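Local coordinates for MmeI (Methylophilus methylotrophus, PDB 5HR4), which recognises specific DNA as a Type IIL restriction-modification enzyme and probably methylates adenine at N6 using S-adenosyl-L-methionine, at residues Ala165-Met169 against Asp281-Trp287; Met169-Asp174 against Leu298-Ile302; Tyr181-Ala185 against Glu264-Ala269; Tyr189-Leu193 against Ile229-Phe233; Glu220-Ala226 against Gln270-Arg276. One frame throughout, in Å; residues are numbered along the deposited sequence.

Contact 1 (Ala165-Met169 against Asp281-Trp287); sequences AAERM and DLCSLDW. With CA (calcium ion), chain G.
Here a helix packs against the C-terminal end of another helix and the calcium-binding turn that follows it. Residues 165-169 are helical throughout (Met169 N to Ala165 O, 2.9 Å); 281-283 belong to helix 273-283, and the chain then runs on to Trp287. The backbones come closest at Ala165 and Leu282, 6.9 Å between CA atoms. Leu282 (chi1 m, chi2 t) fills the middle: its CD1 lies 3.7 Å from Met169 CB and its CD2 3.7 Å from Ala165 O. Leu285, also m and t, brings CD1 to 3.5 Å from Ala165 CB. Arg168, with chi1 near -99° between wells and chi2 t, swings its guanidinium round so that NH1 makes a 3.3 Å salt bridge to Asp281 OD1. Met169, t at chi1 and chi2, offers SD to Trp287, 5.2 Å from the centroid of the six-membered ring, an oblique Met-aromatic contact. Trp287 (chi1 m, chi2 75°) is tethered by NE1 to Leu282 O at 2.8 Å, which holds the indole back against the last turn of the helix. That turn presents two carbonyls to the calcium ion, whose site Gln158 and Asp201 help complete: Cys283 O binds CA at 2.3 Å, and Leu285 O at 2.2 Å.

Contact 2 (Met169-Asp174 against Leu298-Ile302); sequences MGKLHD and LFQSI. With SFG (sinefungin), chain H.
Residues 169-174 form a continuous piece of helix 163-178, which packs closely against the C-terminal end of helix 292-301, with a glycine at the nearest point; Ile302 lies just beyond that end. Met169, t at both chi1 and chi2, sets CG 3.7 Å from CD1 of Leu298 (chi1 t, chi2 p). Gly170 is the point of nearest backbone approach, its CA 5.5 Å from Ile302 CA. Gly170 CA touches Ser301 OG at 3.3 Å, and a CB here would run into that hydroxyl, which itself bonds back to Leu298 O at 3.1 Å. One turn on, His173 (chi1 t, chi2 -69°) lays a ring face against Ile302, whose CG2 is 3.9 Å from the ring centroid in a CH-pi contact. His173 ND1 donates to Asp174 OD1 at 2.8 Å. Asp174, chi1 m, holds OD2 3.9 Å from Ile302 CA. Ile302 has chi1 p and chi2 128°. Phe299, out of reach of 169-174, belongs instead to the sinefungin pocket, with CZ 3.1 Å from SFG O3'. Helix 183-200 touches the contact through Leu186 and Leu190 on His173, and helix 416-440 through Phe417 on His173, Leu298 and Ile302.

Contact 3 (Tyr181-Ala185 against Glu264-Ala269); sequences YEGHA and EPLPPA
Tyr181 gives up the most surface here, followed by Leu266 and Ala185, and these three fix how the start of helix 183-200 sits on the extended, proline-rich segment 264-269. Tyr181 and Glu182 are non-helical, Gly183 turns the chain with positive phi (74°, psi -153°), and His184 and Ala185 are helical. Residues 264-268 have phi from about -126° to -55° and psi of 127° to 145°, with no regular structure. The register runs Ala185 to Leu266 (CA atoms 6.2 Å apart) and Tyr181 to Ala269 (6.6 Å).

Tyr181, chi1 t and chi2 91°, reaches along the segment so that OH donates to Pro267 O at 2.6 Å, while Ala269 CB lies over one ring face, 4.1 Å from the centroid, a CH-pi contact. Leu266, chi1 m and chi2 t, points CD2 at Ala185, 3.6 Å from its CA and 3.7 Å from its CB; Ala185 CB also meets Pro267 CG at 4.0 Å. At the far end His184 NE2 donates to Glu264 OE1 at 2.9 Å, a His-carboxylate hydrogen bond between His184 (chi1 t, chi2 67°) and a fully extended Glu264. The other ring nitrogen of His184 is hydrogen-bonded to Glu416. The contact fastens the connection between helices 259-262 and 273-283 across the start of helix 183-200, with Leu176 of helix 163-178 touching both Tyr181 and Ala269.

Contact 4 (Tyr189-Leu193 against Ile229-Phe233); sequences YLVRL and INTLF
Two helical segments cross steeply, their N-to-C directions 75° apart (signed crossing angle 75°), and the axes come no closer than 12.1 Å. Both are regular, with Leu193 N to Tyr189 O at 3.0 Å and Phe233 N to Ile229 O at 2.8 Å. The nearest CA pairs are Arg192 with Phe233, 8.2 Å, and Leu193 with Ile229, 9.2 Å, so large side chains have to span the gap.

Phe233 does most of this. With chi1 m and chi2 -14° its ring reaches into the corner formed by Tyr189 and Arg192. Its edge points to the face of the Tyr189 ring (chi1 t, chi2 -86°) in a T-shaped pair, centroids 5.2 Å apart, planes at 73°. Over a face of Phe233 lies Arg192 CD, 4.0 Å from the centroid, and Arg192 CZ stands 5.0 Å from that centroid, an off-centre cation-pi contact. This is a buried crossing of helices 183-200 and 225-235 inside the helicase spacer region, with an edge-to-face aromatic pair at its heart. Arg192, m then t at chi2 and chi3, carries its polar end onward: NH2 donates to Glu264 O and NE to Leu261 O. Ile229 (chi1 m, chi2 t) sets CG2 3.3 Å from Tyr189 OH. Leu193, also m and t, adds two looser contacts, its CD2 4.2 Å from Ile229 CD1 and 4.4 Å from Phe233 CZ.

Contact 5 (Glu220-Ala226 against Gln270-Arg276); sequences EDGSDLA and QFDKAMR
Leu225 (chi1 t, chi2 p) lies over a face of the Phe271 ring (chi1 m, chi2 85°), its CD2 3.6 Å from the ring centroid in a CH-pi contact, while Ala226 CB sits at the ring edge, 3.8 Å from Phe271 CD1. The contact pairs two helix N-termini, those of 225-235 and 273-283, through the loops leading into them. Asp272 is N-cap of the second, its OD1 accepting from Met275 N at 3.1 Å with chi1 p. The CA atoms of Gly222 and Asp272 are only 4.2 Å apart, those of Asp221 and Lys273 4.4 Å, and those of Ala226 and Gln270 5.4 Å. Gly222 has positive phi (74°), and a CB there would clash with Asp272 O. Arg276, t through chi1 to chi3, turns a guanidinium face to Glu220 CA, 3.4 Å from NH1; its NH2 bonds to Ile214 O. Water 2 bridges the loops, donating to Gly222 O at 2.7 Å and accepting from Ala226 N at 2.6 Å and Phe271 N at 3.2 Å.

From the N terminus, helix 163-178 begins two long closures: contact 1 joins it to the end of helix 273-283 and contact 2, sharing Met169, joins it to helix 292-301, so these two cross. Helix 183-200 follows; its start closes contact 3 and its middle contact 4, which is nested within contact 3. Contact 5, between the entrances to helices 225-235 and 273-283, crosses both. Contacts 3, 4 and 5 all nest inside the loops of contacts 1 and 2. Contacts 3 and 4 are joined through Arg192 and Asn230, contacts 4 and 5 through Tyr189 against Phe271. Contact 1 holds calcium ligands and contact 2 a residue of the sinefungin pocket, and both sit on helix 163-178.

Contact 1 (Ala165-Met169 against Asp281-Trp287)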
# COMPACT_ATOMS: atom_id res chain seq x y z
N ALA A 165 16.55 18.42 -4.40
CA ALA A 165 16.20 19.41 -5.42
C ALA A 165 14.71 19.39 -5.70
O ALA A 165 14.08 20.45 -5.82
CB ALA A 165 16.98 19.15 -6.70
N ALA A 166 14.11 18.20 -5.81
CA ALA A 166 12.67 18.16 -6.00
C ALA A 166 11.95 18.80 -4.82
O ALA A 166 11.02 19.59 -5.01
CB ALA A 166 12.19 16.72 -6.21
N GLU A 167 12.39 18.50 -3.60
CA GLU A 167 11.73 19.07 -2.43
C GLU A 167 11.82 20.60 -2.44
O GLU A 167 10.86 21.28 -2.07
CB GLU A 167 12.32 18.48 -1.15
CG GLU A 167 11.92 17.01 -0.89
CD GLU A 167 12.70 16.35 0.26
OE1 GLU A 167 13.54 17.05 0.87
OE2 GLU A 167 12.46 15.15 0.54
N ARG A 168 12.95 21.15 -2.88
CA ARG A 168 13.08 22.61 -2.99
C ARG A 168 12.15 23.17 -4.06
O ARG A 168 11.52 24.22 -3.86
CB ARG A 168 14.53 22.99 -3.28
CG ARG A 168 15.32 23.44 -2.03
CD ARG A 168 16.78 23.84 -2.32
NE ARG A 168 17.68 22.68 -2.29
CZ ARG A 168 18.44 22.30 -3.31
NH1 ARG A 168 18.41 22.99 -4.45
NH2 ARG A 168 19.21 21.23 -3.19
N MET A 169 12.05 22.48 -5.19
CA MET A 169 11.12 22.88 -6.24
C MET A 169 9.68 22.84 -5.73
O MET A 169 8.87 23.73 -6.05
CB MET A 169 11.29 21.98 -7.46
CG MET A 169 10.18 22.07 -8.47
SD MET A 169 10.71 21.61 -10.13
CE MET A 169 10.86 23.25 -10.83
N ASP A 281 18.73 28.84 -8.19
CA ASP A 281 19.26 27.70 -7.46
C ASP A 281 18.96 26.40 -8.19
O ASP A 281 19.85 25.56 -8.37
CB ASP A 281 18.66 27.68 -6.07
CG ASP A 281 19.60 27.19 -5.06
OD1 ASP A 281 19.74 25.96 -4.95
OD2 ASP A 281 20.20 28.06 -4.38
N LEU A 282 17.71 26.20 -8.60
CA LEU A 282 17.36 25.00 -9.34
C LEU A 282 18.10 24.94 -10.68
O LEU A 282 18.53 23.87 -11.12
CB LEU A 282 15.85 24.92 -9.54
CG LEU A 282 15.00 24.64 -8.30
CD1 LEU A 282 13.53 24.65 -8.63
CD2 LEU A 282 15.38 23.30 -7.70
N CYS A 283 18.29 26.10 -11.33
CA CYS A 283 18.97 26.10 -12.62
C CYS A 283 20.39 25.58 -12.49
O CYS A 283 20.89 24.88 -13.38
CB CYS A 283 19.00 27.50 -13.23
SG CYS A 283 17.42 28.14 -13.75
N SER A 284 21.08 25.93 -11.40
CA SER A 284 22.49 25.59 -11.33
C SER A 284 22.74 24.10 -11.19
O SER A 284 23.88 23.66 -11.38
CB SER A 284 23.16 26.35 -10.18
OG SER A 284 22.67 25.88 -8.94
N LEU A 285 21.71 23.29 -10.89
CA LEU A 285 21.87 21.85 -10.88
C LEU A 285 21.73 21.28 -12.30
O LEU A 285 21.31 21.97 -13.24
CB LEU A 285 20.84 21.21 -9.96
CG LEU A 285 20.81 21.78 -8.54
CD1 LEU A 285 19.72 21.11 -7.71
CD2 LEU A 285 22.16 21.63 -7.87
N ASP A 286 22.10 20.02 -12.45
CA ASP A 286 22.00 19.32 -13.73
C ASP A 286 20.75 18.45 -13.69
O ASP A 286 20.68 17.48 -12.93
CB ASP A 286 23.26 18.49 -13.99
CG ASP A 286 23.31 17.92 -15.40
OD1 ASP A 286 22.61 18.44 -16.30
OD2 ASP A 286 24.08 16.94 -15.62
N TRP A 287 19.75 18.80 -14.50
CA TRP A 287 18.50 18.05 -14.55
C TRP A 287 18.57 16.90 -15.54
O TRP A 287 17.57 16.20 -15.73
CB TRP A 287 17.35 19.00 -14.89
CG TRP A 287 17.17 19.91 -13.76
CD1 TRP A 287 17.96 20.96 -13.44
CD2 TRP A 287 16.22 19.78 -12.70
NE1 TRP A 287 17.54 21.53 -12.27
CE2 TRP A 287 16.46 20.83 -11.80
CE3 TRP A 287 15.16 18.90 -12.45
CZ2 TRP A 287 15.68 21.03 -10.65
CZ3 TRP A 287 14.39 19.10 -11.32
CH2 TRP A 287 14.66 20.16 -10.43
CA CA G . 21.41 23.36 -14.98
O HOH W 1 21.78 25.44 -16.13

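Contact 2 (Met169-Asp174 against Leu298-Ile302)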
# COMPACT_ATOMS: atom_id res chain seq x y z
N MET A 169 12.05 22.48 -5.19
CA MET A 169 11.12 22.88 -6.24
C MET A 169 9.68 22.84 -5.73
O MET A 169 8.87 23.73 -6.05
CB MET A 169 11.29 21.98 -7.46
CG MET A 169 10.18 22.07 -8.47
SD MET A 169 10.71 21.61 -10.13
CE MET A 169 10.86 23.25 -10.83
N GLY A 170 9.35 21.83 -4.93
CA GLY A 170 8.05 21.80 -4.28
C GLY A 170 7.78 23.02 -3.42
O GLY A 170 6.66 23.55 -3.42
N LYS A 171 8.79 23.50 -2.69
CA LYS A 171 8.56 24.67 -1.84
C LYS A 171 8.33 25.92 -2.68
O LYS A 171 7.54 26.80 -2.30
CB LYS A 171 9.71 24.87 -0.84
N LEU A 172 8.98 26.01 -3.83
CA LEU A 172 8.70 27.10 -4.77
C LEU A 172 7.23 27.10 -5.16
O LEU A 172 6.57 28.14 -5.13
CB LEU A 172 9.58 26.95 -6.01
CG LEU A 172 9.34 28.02 -7.07
CD1 LEU A 172 9.77 29.35 -6.52
CD2 LEU A 172 10.09 27.65 -8.38
N HIS A 173 6.71 25.92 -5.50
CA HIS A 173 5.30 25.75 -5.81
C HIS A 173 4.42 26.30 -4.68
O HIS A 173 3.59 27.19 -4.90
CB HIS A 173 5.03 24.28 -6.07
CG HIS A 173 3.58 23.89 -6.05
ND1 HIS A 173 2.82 23.89 -4.89
CD2 HIS A 173 2.77 23.43 -7.03
CE1 HIS A 173 1.61 23.47 -5.17
NE2 HIS A 173 1.55 23.18 -6.46
N ASP A 174 4.60 25.79 -3.46
CA ASP A 174 3.77 26.26 -2.35
C ASP A 174 4.02 27.73 -2.03
O ASP A 174 3.11 28.43 -1.56
CB ASP A 174 4.01 25.40 -1.10
CG ASP A 174 3.48 23.97 -1.26
OD1 ASP A 174 2.56 23.73 -2.09
OD2 ASP A 174 4.00 23.08 -0.54
N LEU A 298 8.90 15.10 -5.93
CA LEU A 298 8.25 16.37 -6.24
C LEU A 298 6.75 16.28 -6.00
O LEU A 298 6.17 17.08 -5.25
CB LEU A 298 8.54 16.73 -7.69
CG LEU A 298 7.77 17.95 -8.17
CD1 LEU A 298 8.19 19.15 -7.36
CD2 LEU A 298 8.06 18.15 -9.65
N PHE A 299 6.11 15.31 -6.66
CA PHE A 299 4.71 14.99 -6.42
C PHE A 299 4.40 14.94 -4.92
O PHE A 299 3.42 15.54 -4.47
CB PHE A 299 4.43 13.65 -7.12
CG PHE A 299 3.20 12.94 -6.67
CD1 PHE A 299 2.03 13.62 -6.38
CD2 PHE A 299 3.20 11.55 -6.58
CE1 PHE A 299 0.89 12.94 -5.96
CE2 PHE A 299 2.06 10.86 -6.17
CZ PHE A 299 0.90 11.56 -5.86
N GLN A 300 5.24 14.28 -4.14
CA GLN A 300 4.93 14.09 -2.72
C GLN A 300 5.13 15.35 -1.90
O GLN A 300 4.43 15.56 -0.91
CB GLN A 300 5.76 12.95 -2.16
CG GLN A 300 5.26 11.56 -2.53
CD GLN A 300 5.98 10.47 -1.76
OE1 GLN A 300 6.01 9.29 -2.14
NE2 GLN A 300 6.60 10.87 -0.66
N SER A 301 6.05 16.23 -2.30
CA SER A 301 6.48 17.33 -1.46
C SER A 301 5.50 18.49 -1.41
O SER A 301 5.74 19.46 -0.67
CB SER A 301 7.82 17.88 -1.95
OG SER A 301 7.57 18.76 -3.03
N ILE A 302 4.45 18.47 -2.21
CA ILE A 302 3.48 19.55 -2.19
C ILE A 302 2.23 19.15 -1.41
O ILE A 302 1.20 19.80 -1.54
CB ILE A 302 3.11 20.02 -3.61
CG1 ILE A 302 2.39 18.92 -4.39
CG2 ILE A 302 4.34 20.52 -4.37
CD1 ILE A 302 1.05 19.37 -5.04
N SFG H . 2.07 5.01 -8.95
CA SFG H . 2.21 6.43 -8.73
C SFG H . 3.69 6.75 -8.77
O SFG H . 4.50 5.81 -8.96
OXT SFG H . 4.11 7.92 -8.63
CB SFG H . 1.63 6.81 -7.37
CG SFG H . 0.19 6.32 -7.32
CD SFG H . -0.26 6.47 -5.88
NE SFG H . 0.25 5.32 -5.16
C5' SFG H . -1.78 6.58 -5.76
C4' SFG H . -2.42 7.73 -6.63
O4' SFG H . -3.70 7.51 -6.74
C3' SFG H . -2.34 9.12 -5.98
O3' SFG H . -1.52 9.88 -6.75
C2' SFG H . -3.79 9.67 -5.94
O2' SFG H . -3.85 11.10 -6.36
C1' SFG H . -4.41 8.95 -6.82
N9 SFG H . -5.78 8.70 -6.49
C8 SFG H . -6.31 8.46 -5.30
N7 SFG H . -7.62 8.22 -5.46
C5 SFG H . -7.88 8.30 -6.76
C6 SFG H . -9.06 8.16 -7.45
N6 SFG H . -10.41 7.85 -7.02
N1 SFG H . -9.10 8.29 -8.77
C2 SFG H . -7.96 8.57 -9.44
N3 SFG H . -6.79 8.72 -8.75
C4 SFG H . -6.76 8.59 -7.41

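Contact 3 (Tyr181-Ala185 against Glu264-Ala269)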
# COMPACT_ATOMS: atom_id res chain seq x y z
N TYR A 181 -1.24 32.43 -6.49
CA TYR A 181 -1.11 31.83 -7.82
C TYR A 181 -1.40 30.35 -7.66
O TYR A 181 -0.51 29.52 -7.45
CB TYR A 181 0.26 32.09 -8.41
CG TYR A 181 0.26 31.92 -9.91
CD1 TYR A 181 -0.01 33.00 -10.74
CD2 TYR A 181 0.51 30.67 -10.49
CE1 TYR A 181 -0.03 32.86 -12.09
CE2 TYR A 181 0.49 30.52 -11.87
CZ TYR A 181 0.22 31.63 -12.66
OH TYR A 181 0.20 31.52 -14.03
N GLU A 182 -2.68 30.02 -7.77
CA GLU A 182 -3.26 28.79 -7.28
C GLU A 182 -3.83 28.01 -8.45
O GLU A 182 -4.00 28.54 -9.54
CB GLU A 182 -4.37 29.09 -6.25
N GLY A 183 -4.16 26.76 -8.21
CA GLY A 183 -4.98 26.06 -9.18
C GLY A 183 -4.24 25.66 -10.45
O GLY A 183 -3.02 25.45 -10.49
N HIS A 184 -5.03 25.57 -11.52
CA HIS A 184 -4.57 25.07 -12.81
C HIS A 184 -3.37 25.85 -13.33
O HIS A 184 -2.40 25.26 -13.81
CB HIS A 184 -5.72 25.13 -13.82
CG HIS A 184 -5.34 24.67 -15.19
ND1 HIS A 184 -5.01 23.36 -15.47
CD2 HIS A 184 -5.22 25.35 -16.36
CE1 HIS A 184 -4.72 23.25 -16.75
NE2 HIS A 184 -4.84 24.44 -17.32
N ALA A 185 -3.42 27.19 -13.27
CA ALA A 185 -2.24 27.94 -13.69
C ALA A 185 -1.01 27.49 -12.92
O ALA A 185 0.03 27.20 -13.51
CB ALA A 185 -2.46 29.44 -13.53
N GLU A 264 -1.59 26.89 -23.82
CA GLU A 264 -2.53 27.74 -23.10
C GLU A 264 -1.83 28.98 -22.57
O GLU A 264 -0.82 28.87 -21.87
CB GLU A 264 -3.16 27.00 -21.95
CG GLU A 264 -4.15 27.85 -21.19
CD GLU A 264 -4.71 27.16 -19.96
OE1 GLU A 264 -4.24 26.04 -19.66
OE2 GLU A 264 -5.62 27.73 -19.31
N PRO A 265 -2.33 30.18 -22.87
CA PRO A 265 -1.81 31.37 -22.20
C PRO A 265 -2.16 31.33 -20.72
O PRO A 265 -3.22 30.84 -20.33
CB PRO A 265 -2.52 32.52 -22.93
CG PRO A 265 -3.84 31.93 -23.29
CD PRO A 265 -3.53 30.49 -23.68
N LEU A 266 -1.26 31.85 -19.89
CA LEU A 266 -1.41 31.76 -18.45
C LEU A 266 -1.30 33.16 -17.87
O LEU A 266 -0.50 33.97 -18.36
CB LEU A 266 -0.33 30.87 -17.82
CG LEU A 266 -0.52 29.37 -17.86
CD1 LEU A 266 0.68 28.67 -17.23
CD2 LEU A 266 -1.83 28.96 -17.17
N PRO A 267 -2.06 33.46 -16.82
CA PRO A 267 -1.87 34.72 -16.11
C PRO A 267 -0.43 34.84 -15.66
O PRO A 267 0.20 33.82 -15.32
CB PRO A 267 -2.82 34.61 -14.91
CG PRO A 267 -3.11 33.16 -14.76
CD PRO A 267 -3.03 32.57 -16.14
N PRO A 268 0.14 36.04 -15.69
CA PRO A 268 1.50 36.22 -15.18
C PRO A 268 1.53 36.17 -13.66
O PRO A 268 0.59 36.59 -12.98
CB PRO A 268 1.90 37.61 -15.69
CG PRO A 268 0.56 38.34 -15.79
CD PRO A 268 -0.49 37.31 -16.09
N ALA A 269 2.62 35.62 -13.13
CA ALA A 269 2.80 35.45 -11.69
C ALA A 269 3.54 36.67 -11.14
O ALA A 269 3.56 37.73 -11.77
CB ALA A 269 3.57 34.15 -11.40

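Contact 4 (Tyr189-Leu193 against Ile229-Phe233)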
# COMPACT_ATOMS: atom_id res chain seq x y z
N TYR A 189 2.14 26.12 -14.71
CA TYR A 189 3.30 27.00 -14.62
C TYR A 189 4.53 26.22 -14.19
O TYR A 189 5.60 26.31 -14.80
CB TYR A 189 3.03 28.14 -13.63
CG TYR A 189 3.87 29.38 -13.81
CD1 TYR A 189 5.12 29.48 -13.21
CD2 TYR A 189 3.40 30.47 -14.54
CE1 TYR A 189 5.89 30.62 -13.36
CE2 TYR A 189 4.17 31.61 -14.69
CZ TYR A 189 5.42 31.68 -14.11
OH TYR A 189 6.19 32.83 -14.25
N LEU A 190 4.38 25.39 -13.15
CA LEU A 190 5.54 24.76 -12.53
C LEU A 190 6.08 23.65 -13.42
O LEU A 190 7.29 23.58 -13.68
CB LEU A 190 5.14 24.23 -11.16
CG LEU A 190 6.32 23.99 -10.21
CD1 LEU A 190 6.73 25.28 -9.49
CD2 LEU A 190 6.00 22.87 -9.24
N VAL A 191 5.19 22.80 -13.91
CA VAL A 191 5.59 21.76 -14.85
C VAL A 191 6.22 22.37 -16.12
O VAL A 191 7.13 21.78 -16.70
CB VAL A 191 4.34 20.90 -15.15
CG1 VAL A 191 3.92 20.98 -16.61
CG2 VAL A 191 4.54 19.46 -14.65
N ARG A 192 5.79 23.56 -16.54
CA ARG A 192 6.53 24.25 -17.60
C ARG A 192 7.95 24.59 -17.17
O ARG A 192 8.91 24.29 -17.89
CB ARG A 192 5.78 25.50 -18.04
CG ARG A 192 4.59 25.22 -18.95
CD ARG A 192 3.67 26.43 -19.02
NE ARG A 192 2.63 26.26 -20.02
CZ ARG A 192 2.02 27.27 -20.63
NH1 ARG A 192 2.38 28.52 -20.35
NH2 ARG A 192 1.09 27.04 -21.55
N LEU A 193 8.11 25.23 -16.00
CA LEU A 193 9.45 25.50 -15.48
C LEU A 193 10.29 24.23 -15.43
O LEU A 193 11.50 24.25 -15.71
CB LEU A 193 9.37 26.10 -14.09
CG LEU A 193 8.65 27.43 -14.09
CD1 LEU A 193 8.29 27.76 -12.65
CD2 LEU A 193 9.55 28.48 -14.67
N ILE A 229 9.14 35.67 -18.02
CA ILE A 229 8.78 34.26 -18.16
C ILE A 229 7.51 34.14 -19.01
O ILE A 229 7.43 33.28 -19.90
CB ILE A 229 8.65 33.58 -16.78
CG1 ILE A 229 10.05 33.43 -16.19
CG2 ILE A 229 8.02 32.20 -16.89
CD1 ILE A 229 10.11 32.63 -14.90
N ASN A 230 6.55 35.05 -18.83
CA ASN A 230 5.31 35.00 -19.60
C ASN A 230 5.58 35.11 -21.09
O ASN A 230 4.98 34.37 -21.89
CB ASN A 230 4.36 36.11 -19.14
CG ASN A 230 2.94 35.92 -19.65
OD1 ASN A 230 2.53 36.51 -20.67
ND2 ASN A 230 2.17 35.10 -18.95
N THR A 231 6.49 36.02 -21.49
CA THR A 231 6.85 36.11 -22.91
C THR A 231 7.63 34.88 -23.35
O THR A 231 7.47 34.41 -24.49
CB THR A 231 7.68 37.36 -23.19
OG1 THR A 231 7.00 38.53 -22.73
CG2 THR A 231 7.92 37.51 -24.69
N LEU A 232 8.48 34.35 -22.47
CA LEU A 232 9.17 33.11 -22.80
C LEU A 232 8.16 32.02 -23.11
O LEU A 232 8.23 31.37 -24.16
CB LEU A 232 10.11 32.70 -21.66
CG LEU A 232 10.84 31.36 -21.80
CD1 LEU A 232 11.72 31.22 -23.06
CD2 LEU A 232 11.67 31.13 -20.57
N PHE A 233 7.16 31.86 -22.24
CA PHE A 233 6.13 30.86 -22.51
C PHE A 233 5.43 31.11 -23.83
O PHE A 233 5.00 30.16 -24.49
CB PHE A 233 5.09 30.83 -21.39
CG PHE A 233 5.59 30.23 -20.11
CD1 PHE A 233 6.77 29.51 -20.07
CD2 PHE A 233 4.86 30.38 -18.95
CE1 PHE A 233 7.22 28.95 -18.88
CE2 PHE A 233 5.30 29.82 -17.77
CZ PHE A 233 6.47 29.10 -17.73

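Contact 5 (Glu220-Ala226 against Gln270-Arg276)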
# COMPACT_ATOMS: atom_id res chain seq x y z
N GLU A 220 17.45 41.80 -10.08
CA GLU A 220 17.86 41.01 -8.91
C GLU A 220 16.75 40.92 -7.87
O GLU A 220 16.68 39.92 -7.14
CB GLU A 220 19.12 41.61 -8.30
CG GLU A 220 19.53 40.95 -6.99
CD GLU A 220 20.50 41.82 -6.21
OE1 GLU A 220 20.89 42.88 -6.75
OE2 GLU A 220 20.87 41.44 -5.08
N ASP A 221 15.89 41.94 -7.77
CA ASP A 221 14.80 41.92 -6.79
C ASP A 221 13.63 41.04 -7.23
O ASP A 221 12.66 40.92 -6.47
CB ASP A 221 14.31 43.34 -6.52
CG ASP A 221 13.84 44.06 -7.78
OD1 ASP A 221 14.19 43.65 -8.91
OD2 ASP A 221 13.11 45.07 -7.64
N GLY A 222 13.68 40.43 -8.41
CA GLY A 222 12.63 39.55 -8.86
C GLY A 222 11.36 40.24 -9.30
O GLY A 222 10.37 39.55 -9.59
N SER A 223 11.36 41.58 -9.37
CA SER A 223 10.13 42.32 -9.65
C SER A 223 9.62 42.05 -11.07
O SER A 223 8.42 41.92 -11.29
CB SER A 223 10.36 43.81 -9.43
OG SER A 223 11.36 44.31 -10.32
N ASP A 224 10.53 41.96 -12.04
CA ASP A 224 10.17 41.81 -13.45
C ASP A 224 10.23 40.36 -13.95
O ASP A 224 9.93 40.12 -15.12
CB ASP A 224 11.08 42.69 -14.32
CG ASP A 224 12.54 42.21 -14.37
OD1 ASP A 224 12.99 41.48 -13.45
OD2 ASP A 224 13.24 42.58 -15.34
N LEU A 225 10.58 39.40 -13.10
CA LEU A 225 10.85 38.05 -13.60
C LEU A 225 9.63 37.43 -14.25
O LEU A 225 9.74 36.74 -15.27
CB LEU A 225 11.35 37.15 -12.48
CG LEU A 225 11.48 35.69 -12.88
CD1 LEU A 225 12.50 35.52 -14.03
CD2 LEU A 225 11.89 34.91 -11.66
N ALA A 226 8.44 37.66 -13.68
CA ALA A 226 7.28 36.95 -14.18
C ALA A 226 6.81 37.50 -15.52
O ALA A 226 6.15 36.77 -16.27
CB ALA A 226 6.14 36.99 -13.18
N GLN A 270 4.14 36.53 -9.96
CA GLN A 270 4.95 37.59 -9.38
C GLN A 270 6.00 36.96 -8.47
O GLN A 270 5.68 36.06 -7.69
CB GLN A 270 4.10 38.60 -8.60
CG GLN A 270 4.91 39.77 -8.04
CD GLN A 270 5.53 40.65 -9.13
OE1 GLN A 270 5.79 40.21 -10.25
NE2 GLN A 270 5.78 41.91 -8.79
N PHE A 271 7.24 37.43 -8.60
CA PHE A 271 8.37 36.88 -7.88
C PHE A 271 8.97 37.95 -6.98
O PHE A 271 8.72 39.15 -7.15
CB PHE A 271 9.44 36.33 -8.85
CG PHE A 271 9.07 35.04 -9.54
CD1 PHE A 271 8.31 35.04 -10.70
CD2 PHE A 271 9.53 33.82 -9.07
CE1 PHE A 271 7.98 33.85 -11.35
CE2 PHE A 271 9.21 32.61 -9.72
CZ PHE A 271 8.42 32.64 -10.85
N ASP A 272 9.77 37.52 -6.01
CA ASP A 272 10.65 38.46 -5.32
C ASP A 272 12.08 37.93 -5.34
O ASP A 272 12.40 37.00 -6.08
CB ASP A 272 10.16 38.71 -3.89
CG ASP A 272 10.20 37.45 -3.02
OD1 ASP A 272 10.38 36.34 -3.57
OD2 ASP A 272 10.03 37.58 -1.78
N LYS A 273 12.95 38.52 -4.51
CA LYS A 273 14.36 38.16 -4.51
C LYS A 273 14.55 36.67 -4.21
O LYS A 273 15.24 35.96 -4.94
CB LYS A 273 15.11 39.03 -3.49
CG LYS A 273 16.62 38.87 -3.48
CD LYS A 273 17.31 40.12 -2.93
CE LYS A 273 18.79 39.89 -2.69
NZ LYS A 273 18.99 38.86 -1.62
N ALA A 274 13.90 36.18 -3.15
CA ALA A 274 14.17 34.81 -2.71
C ALA A 274 13.59 33.78 -3.67
O ALA A 274 14.17 32.70 -3.84
CB ALA A 274 13.61 34.58 -1.30
N MET A 275 12.42 34.07 -4.26
CA MET A 275 11.86 33.15 -5.25
C MET A 275 12.68 33.15 -6.52
O MET A 275 12.77 32.12 -7.20
CB MET A 275 10.40 33.50 -5.58
CG MET A 275 9.40 33.37 -4.45
SD MET A 275 7.94 34.44 -4.73
CE MET A 275 6.86 33.32 -5.62
N ARG A 276 13.30 34.28 -6.85
CA ARG A 276 14.19 34.28 -8.00
C ARG A 276 15.44 33.45 -7.71
O ARG A 276 15.90 32.69 -8.56
CB ARG A 276 14.58 35.70 -8.39
CG ARG A 276 15.43 35.75 -9.63
CD ARG A 276 15.54 37.16 -10.13
NE ARG A 276 16.61 37.34 -11.09
CZ ARG A 276 17.87 37.61 -10.76
NH1 ARG A 276 18.21 37.72 -9.48
NH2 ARG A 276 18.78 37.77 -11.71
O HOH W 2 8.36 38.81 -11.30